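Local coordinates for aromatic amino acid beta-eliminating lyase/threonine aldolase (Exiguobacterium sibiricum, PDB 3LWS), which belongs to the beta-eliminating lyase family of pyridoxal-phosphate-dependent enzymes and carries its cofactor covalently bound, at residues Met289-Phe294 against Tyr326-Ile331. Sequence-based numbering, arbitrary orientation.
Sequences MFHLHF and YCSTEI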
HETATM    1  N   MSE A 289      14.465  15.151  17.611  1.00 17.73           N
HETATM    2  CA  MSE A 289      14.821  15.798  16.355  1.00 17.81           C
HETATM    3  C   MSE A 289      15.156  17.261  16.532  1.00 16.86           C
HETATM    4  O   MSE A 289      14.726  17.915  17.486  1.00 19.92           O
HETATM    5  CB  MSE A 289      13.683  15.632  15.340  1.00 15.46           C
HETATM    6  CG  MSE A 289      12.539  16.628  15.515  1.00 18.48           C
HETATM    7 SE   MSE A 289      11.385  16.637  13.954  0.75 21.49          SE
HETATM    8  CE  MSE A 289      12.559  17.547  12.682  1.00 15.69           C
ATOM      9  N   PHE A 290      15.916  17.756  15.568  1.00 15.93           N
ATOM     10  CA  PHE A 290      16.125  19.167  15.357  1.00 15.50           C
ATOM     11  C   PHE A 290      16.644  19.397  13.929  1.00 16.89           C
ATOM     12  O   PHE A 290      17.019  18.443  13.234  1.00 16.65           O
ATOM     13  CB  PHE A 290      17.096  19.740  16.391  1.00 15.94           C
ATOM     14  CG  PHE A 290      18.412  19.006  16.503  1.00 14.38           C
ATOM     15  CD1 PHE A 290      18.573  17.968  17.416  1.00 20.22           C
ATOM     16  CD2 PHE A 290      19.507  19.380  15.721  1.00 19.20           C
ATOM     17  CE1 PHE A 290      19.803  17.314  17.548  1.00 18.63           C
ATOM     18  CE2 PHE A 290      20.726  18.726  15.836  1.00 17.32           C
ATOM     19  CZ  PHE A 290      20.881  17.702  16.764  1.00 16.43           C
ATOM     20  N   HIS A 291      16.687  20.647  13.492  1.00 17.18           N
ATOM     21  CA  HIS A 291      17.416  20.951  12.264  1.00 17.18           C
ATOM     22  C   HIS A 291      18.758  21.536  12.601  1.00 17.76           C
ATOM     23  O   HIS A 291      18.892  22.263  13.573  1.00 18.90           O
ATOM     24  CB  HIS A 291      16.637  21.871  11.331  1.00 19.44           C
ATOM     25  CG  HIS A 291      15.456  21.214  10.679  1.00 21.21           C
ATOM     26  ND1 HIS A 291      14.564  21.905   9.897  1.00 18.55           N
ATOM     27  CD2 HIS A 291      15.015  19.925  10.704  1.00 17.91           C
ATOM     28  CE1 HIS A 291      13.617  21.082   9.476  1.00 24.57           C
ATOM     29  NE2 HIS A 291      13.878  19.871   9.933  1.00 19.88           N
ATOM     30  N   LEU A 292      19.734  21.194  11.780  1.00 16.84           N
ATOM     31  CA  LEU A 292      21.112  21.601  11.958  1.00 18.62           C
ATOM     32  C   LEU A 292      21.460  22.518  10.787  1.00 19.23           C
ATOM     33  O   LEU A 292      21.558  22.049   9.655  1.00 18.92           O
ATOM     34  CB  LEU A 292      22.013  20.368  11.955  1.00 17.95           C
ATOM     35  CG  LEU A 292      23.515  20.603  12.099  1.00 23.83           C
ATOM     36  CD1 LEU A 292      23.814  21.295  13.431  1.00 20.92           C
ATOM     37  CD2 LEU A 292      24.240  19.261  11.985  1.00 19.80           C
ATOM     38  N   HIS A 293      21.649  23.793  11.102  1.00 19.92           N
ATOM     39  CA  HIS A 293      22.005  24.893  10.198  1.00 20.14           C
ATOM     40  C   HIS A 293      23.502  25.283  10.251  1.00 20.77           C
ATOM     41  O   HIS A 293      24.044  25.528  11.347  1.00 20.37           O
ATOM     42  CB  HIS A 293      21.275  26.135  10.695  1.00 19.47           C
ATOM     43  CG  HIS A 293      19.795  26.084  10.528  1.00 24.62           C
ATOM     44  ND1 HIS A 293      19.055  27.185  10.171  1.00 25.94           N
ATOM     45  CD2 HIS A 293      18.913  25.071  10.668  1.00 27.48           C
ATOM     46  CE1 HIS A 293      17.778  26.850  10.101  1.00 26.76           C
ATOM     47  NE2 HIS A 293      17.672  25.567  10.380  1.00 27.32           N
ATOM     48  N   PHE A 294      24.127  25.397   9.081  1.00 20.43           N
ATOM     49  CA  PHE A 294      25.487  25.846   8.896  1.00 21.33           C
ATOM     50  C   PHE A 294      25.461  27.157   8.088  1.00 22.90           C
ATOM     51  O   PHE A 294      24.850  27.211   7.012  1.00 22.37           O
ATOM     52  CB  PHE A 294      26.300  24.815   8.087  1.00 21.14           C
ATOM     53  CG  PHE A 294      26.338  23.437   8.696  1.00 22.76           C
ATOM     54  CD1 PHE A 294      25.354  22.493   8.413  1.00 22.93           C
ATOM     55  CD2 PHE A 294      27.361  23.079   9.552  1.00 23.50           C
ATOM     56  CE1 PHE A 294      25.393  21.226   8.991  1.00 23.12           C
ATOM     57  CE2 PHE A 294      27.402  21.814  10.114  1.00 24.33           C
ATOM     58  CZ  PHE A 294      26.429  20.896   9.839  1.00 23.04           C
ATOM     59  N   TYR A 326      22.675  30.062   4.352  1.00 23.97           N
ATOM     60  CA  TYR A 326      22.977  28.901   5.190  1.00 22.55           C
ATOM     61  C   TYR A 326      22.449  27.634   4.512  1.00 21.18           C
ATOM     62  O   TYR A 326      21.737  27.719   3.517  1.00 20.24           O
ATOM     63  CB  TYR A 326      22.362  29.097   6.587  1.00 23.76           C
ATOM     64  CG  TYR A 326      20.862  28.949   6.653  1.00 23.51           C
ATOM     65  CD1 TYR A 326      20.017  29.965   6.248  1.00 22.92           C
ATOM     66  CD2 TYR A 326      20.301  27.779   7.136  1.00 22.94           C
ATOM     67  CE1 TYR A 326      18.593  29.820   6.331  1.00 25.28           C
ATOM     68  CE2 TYR A 326      18.910  27.605   7.195  1.00 25.61           C
ATOM     69  CZ  TYR A 326      18.067  28.630   6.812  1.00 26.45           C
ATOM     70  OH  TYR A 326      16.733  28.384   6.903  1.00 28.38           O
ATOM     71  N   CYS A 327      22.845  26.470   5.015  1.00 20.16           N
ATOM     72  CA  CYS A 327      22.346  25.185   4.533  1.00 18.93           C
ATOM     73  C   CYS A 327      21.979  24.336   5.724  1.00 21.00           C
ATOM     74  O   CYS A 327      22.504  24.526   6.828  1.00 20.87           O
ATOM     75  CB  CYS A 327      23.383  24.457   3.665  1.00 19.04           C
ATOM     76  SG  CYS A 327      25.010  24.355   4.371  1.00 23.00           S
ATOM     77  N   SER A 328      21.094  23.386   5.502  1.00 20.95           N
ATOM     78  CA  SER A 328      20.379  22.740   6.600  1.00 22.11           C
ATOM     79  C   SER A 328      20.264  21.255   6.393  1.00 21.75           C
ATOM     80  O   SER A 328      20.229  20.777   5.262  1.00 19.45           O
ATOM     81  CB  SER A 328      18.962  23.312   6.675  1.00 22.86           C
ATOM     82  OG  SER A 328      18.240  22.771   7.755  1.00 30.54           O
ATOM     83  N   THR A 329      20.249  20.518   7.503  1.00 20.28           N
ATOM     84  CA  THR A 329      19.936  19.106   7.474  1.00 18.45           C
ATOM     85  C   THR A 329      19.106  18.767   8.702  1.00 19.11           C
ATOM     86  O   THR A 329      19.091  19.512   9.699  1.00 16.84           O
ATOM     87  CB  THR A 329      21.179  18.233   7.432  1.00 19.61           C
ATOM     88  OG1 THR A 329      20.812  16.925   6.959  1.00 17.75           O
ATOM     89  CG2 THR A 329      21.845  18.123   8.830  1.00 16.30           C
ATOM     90  N   GLU A 330      18.404  17.654   8.627  1.00 18.45           N
ATOM     91  CA  GLU A 330      17.523  17.239   9.724  1.00 19.60           C
ATOM     92  C   GLU A 330      18.153  16.043  10.488  1.00 19.35           C
ATOM     93  O   GLU A 330      18.579  15.079   9.894  1.00 19.32           O
ATOM     94  CB  GLU A 330      16.156  16.875   9.176  1.00 19.92           C
ATOM     95  CG  GLU A 330      15.146  16.411  10.212  1.00 18.95           C
ATOM     96  CD  GLU A 330      13.772  16.190   9.610  1.00 26.32           C
ATOM     97  OE1 GLU A 330      13.069  17.182   9.309  1.00 24.57           O
ATOM     98  OE2 GLU A 330      13.405  15.018   9.432  1.00 22.24           O
ATOM     99  N   ILE A 331      18.215  16.146  11.801  1.00 19.86           N
ATOM    100  CA  ILE A 331      18.740  15.067  12.658  1.00 20.67           C
ATOM    101  C   ILE A 331      17.564  14.490  13.423  1.00 19.20           C
ATOM    102  O   ILE A 331      16.859  15.237  14.086  1.00 19.51           O
ATOM    103  CB  ILE A 331      19.731  15.635  13.710  1.00 20.68           C
ATOM    104  CG1 ILE A 331      20.919  16.356  13.054  1.00 25.25           C
ATOM    105  CG2 ILE A 331      20.174  14.529  14.678  1.00 21.16           C
ATOM    106  CD1 ILE A 331      21.699  15.563  12.029  1.00 22.24           C
TER
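F290, L292 and F294 pair with I331, T329 and C327 through six backbone hydrogen bonds, two for each antiparallel hydrogen-bonded pair. H291 with E330 and H293 with S328 form the non-hydrogen-bonded pairs between them. These are the two central strands of the four-stranded antiparallel sheet.

The polar link is H291 NE2 to E330 OE1, 2.9 Å long. The H291 ring and the carboxylate lie nearly coplanar, 16° apart. The N-H reaches the anti lone pair of OE1, the one turned away from OE2. E330 CG, anti to its backbone N (chi1 179°), lies 3.6 Å from H291 CD2. OE1 also forms a salt bridge with R146, so one oxygen serves two donors. The methyl CE of selenomethionine M289 sits 3.4 Å from E330 OE1.

Further along, the rings of H293 and Y326 lie side by side. Their planes are 11° apart, but the rings are slid and barely overlap.

The face with F290, L292 and F294 is mostly apolar. I331 CB lies over one face of the F290 ring, 4.0 Å from its centroid, in a CH-pi contact. L292 CB meets T329 CG2 at 3.9 Å, while T329 OG1 hydrogen-bonds Y319 O. F290 and L292 pack on helix 258-273; F294 and C327 touch I301 of helix 298-312.

The two faces differ in chemistry: helices pack on the mostly apolar one, and on the other H291 donates to E330, which nearby R146 would probably keep anionic.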